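Local coordinates for probable transcriptional regulator (Pseudomonas aeruginosa, PDB 2ESN), which probably regulates transcription as a LysR-family protein, pairing a helix-turn-helix DNA-binding domain with a periplasmic-binding-protein-like domain expected to sense a small effector, at residues I151-G156 against D292-M297. Residues are numbered along the deposited sequence; the frame is centred on the assembly and turned at random.
Sequences IDFALG and DAHAWM
His294, in the first turn of helix 293-303, donates a hydrogen bond from NE2 to OD1 of Asp152, just ahead of strand 153-157. The bond is 2.7 Å long and close to straight (160° at the hydrogen). The carboxylate oxygen lies near the imidazole plane at the ring edge, where an N-H points, and is met on its anti side. A carboxylate suits the site because its two oxygens can serve different partners: OD1 also forms a salt bridge with Arg101, while OD2 accepts from the backbone N of Val104 on the adjacent strand.

The aromatic contact is a face-to-face stack of Phe153 on His294, with centroids 4.7 Å apart and planes 26° from parallel. It is offset, so that CZ of Phe153 sits over the rim of the imidazole. Imidazole suits its place by offering both an edge N-H and a flat face; phenyl can meet that face and apolar Met297 as well. Phe153 CZ also approaches the backbone O of His294 at 3.7 Å, with that oxygen near the phenyl plane.

Three residues on, Met297 supplies the apolar contact, its CG 3.7 Å from Phe153 CE1. With CG anti to the backbone N (chi1 -179°), its flexible chain brings CB and CG up against CE1 and CZ of Phe153 before bending away.

This buried contact sets helix 293-303 against the start of strand 153-157 within the LysR substrate-binding domain. His294 is held at its edge by a carboxylate and on one face by a phenyl ring, which should restrain its rotation; the nearby carboxylate would be expected to favour a protonated imidazole, with Arg101 tempering that effect.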
loop_
_atom_site.group_PDB
_atom_site.type_symbol
_atom_site.label_atom_id
_atom_site.label_comp_id
_atom_site.label_asym_id
_atom_site.label_seq_id
_atom_site.Cartn_x
_atom_site.Cartn_y
_atom_site.Cartn_z
ATOM N N ILE C 151 -4.937 12.913 -8.728
ATOM C CA ILE C 151 -6.295 13.343 -8.991
ATOM C C ILE C 151 -6.235 14.879 -8.972
ATOM O O ILE C 151 -5.717 15.483 -8.021
ATOM C CB ILE C 151 -7.241 12.828 -7.862
ATOM C CG1 ILE C 151 -7.598 11.358 -8.059
ATOM C CG2 ILE C 151 -8.488 13.624 -7.740
ATOM C CD1 ILE C 151 -8.133 10.666 -6.750
ATOM N N ASP C 152 -6.763 15.491 -10.023
ATOM C CA ASP C 152 -6.847 16.939 -10.146
ATOM C C ASP C 152 -7.920 17.473 -9.221
ATOM O O ASP C 152 -7.710 18.449 -8.539
ATOM C CB ASP C 152 -7.114 17.334 -11.633
ATOM C CG ASP C 152 -5.977 16.900 -12.581
ATOM O OD1 ASP C 152 -4.905 17.491 -12.528
ATOM O OD2 ASP C 152 -6.116 15.956 -13.378
ATOM N N PHE C 153 -9.075 16.810 -9.191
ATOM C CA PHE C 153 -10.245 17.340 -8.510
ATOM C C PHE C 153 -11.119 16.235 -7.900
ATOM O O PHE C 153 -11.066 15.105 -8.319
ATOM C CB PHE C 153 -11.156 18.079 -9.510
ATOM C CG PHE C 153 -10.555 19.292 -10.139
ATOM C CD1 PHE C 153 -10.056 19.226 -11.433
ATOM C CD2 PHE C 153 -10.542 20.499 -9.472
ATOM C CE1 PHE C 153 -9.524 20.366 -12.058
ATOM C CE2 PHE C 153 -9.956 21.644 -10.057
ATOM C CZ PHE C 153 -9.479 21.596 -11.352
ATOM N N ALA C 154 -11.983 16.610 -6.969
ATOM C CA ALA C 154 -12.941 15.673 -6.408
ATOM C C ALA C 154 -14.277 16.349 -6.410
ATOM O O ALA C 154 -14.354 17.575 -6.354
ATOM C CB ALA C 154 -12.525 15.235 -5.002
ATOM N N LEU C 155 -15.343 15.558 -6.511
ATOM C CA LEU C 155 -16.702 16.110 -6.557
ATOM C C LEU C 155 -17.516 15.562 -5.390
ATOM O O LEU C 155 -17.317 14.421 -4.989
ATOM C CB LEU C 155 -17.406 15.674 -7.868
ATOM C CG LEU C 155 -16.716 15.971 -9.205
ATOM C CD1 LEU C 155 -17.542 15.449 -10.412
ATOM C CD2 LEU C 155 -16.520 17.499 -9.348
ATOM N N GLY C 156 -18.441 16.369 -4.866
ATOM C CA GLY C 156 -19.368 15.906 -3.817
ATOM C C GLY C 156 -20.065 17.109 -3.210
ATOM O O GLY C 156 -20.038 18.183 -3.776
ATOM N N ASP C 292 -2.783 26.693 -13.583
ATOM C CA ASP C 292 -3.041 27.137 -14.968
ATOM C C ASP C 292 -4.170 26.291 -15.638
ATOM O O ASP C 292 -5.233 26.812 -15.938
ATOM C CB ASP C 292 -1.754 27.113 -15.828
ATOM C CG ASP C 292 -1.227 28.532 -16.208
ATOM O OD1 ASP C 292 -0.556 28.638 -17.281
ATOM O OD2 ASP C 292 -1.461 29.526 -15.453
ATOM N N ALA C 293 -3.910 25.004 -15.866
ATOM C CA ALA C 293 -4.952 24.053 -16.228
ATOM C C ALA C 293 -6.066 23.975 -15.164
ATOM O O ALA C 293 -7.259 24.074 -15.480
ATOM C CB ALA C 293 -4.346 22.724 -16.468
ATOM N N HIS C 294 -5.672 23.861 -13.894
ATOM C CA HIS C 294 -6.591 23.826 -12.797
ATOM C C HIS C 294 -7.391 25.100 -12.669
ATOM O O HIS C 294 -8.585 25.043 -12.410
ATOM C CB HIS C 294 -5.853 23.566 -11.491
ATOM C CG HIS C 294 -5.573 22.120 -11.264
ATOM N ND1 HIS C 294 -5.788 21.502 -10.048
ATOM C CD2 HIS C 294 -5.130 21.156 -12.114
ATOM C CE1 HIS C 294 -5.454 20.224 -10.149
ATOM N NE2 HIS C 294 -5.079 19.980 -11.398
ATOM N N ALA C 295 -6.739 26.245 -12.838
ATOM C CA ALA C 295 -7.442 27.536 -12.796
ATOM C C ALA C 295 -8.504 27.617 -13.921
ATOM O O ALA C 295 -9.586 28.086 -13.706
ATOM C CB ALA C 295 -6.409 28.735 -12.911
ATOM N N TRP C 296 -8.178 27.137 -15.118
ATOM C CA TRP C 296 -9.169 27.152 -16.216
ATOM C C TRP C 296 -10.406 26.275 -15.871
ATOM O O TRP C 296 -11.586 26.725 -15.986
ATOM C CB TRP C 296 -8.489 26.703 -17.477
ATOM C CG TRP C 296 -9.403 26.500 -18.647
ATOM C CD1 TRP C 296 -9.868 27.455 -19.492
ATOM C CD2 TRP C 296 -9.927 25.248 -19.120
ATOM N NE1 TRP C 296 -10.645 26.880 -20.459
ATOM C CE2 TRP C 296 -10.736 25.534 -20.233
ATOM C CE3 TRP C 296 -9.830 23.915 -18.670
ATOM C CZ2 TRP C 296 -11.408 24.546 -20.955
ATOM C CZ3 TRP C 296 -10.520 22.901 -19.404
ATOM C CH2 TRP C 296 -11.300 23.243 -20.530
ATOM N N MET C 297 -10.131 25.042 -15.418
ATOM C CA MET C 297 -11.199 24.101 -15.149
ATOM C C MET C 297 -12.055 24.639 -14.029
ATOM O O MET C 297 -13.304 24.537 -14.061
ATOM C CB MET C 297 -10.678 22.698 -14.864
ATOM C CG MET C 297 -11.845 21.676 -14.600
ATOM S SD MET C 297 -12.983 21.419 -15.966
ATOM C CE MET C 297 -12.023 20.435 -16.901
#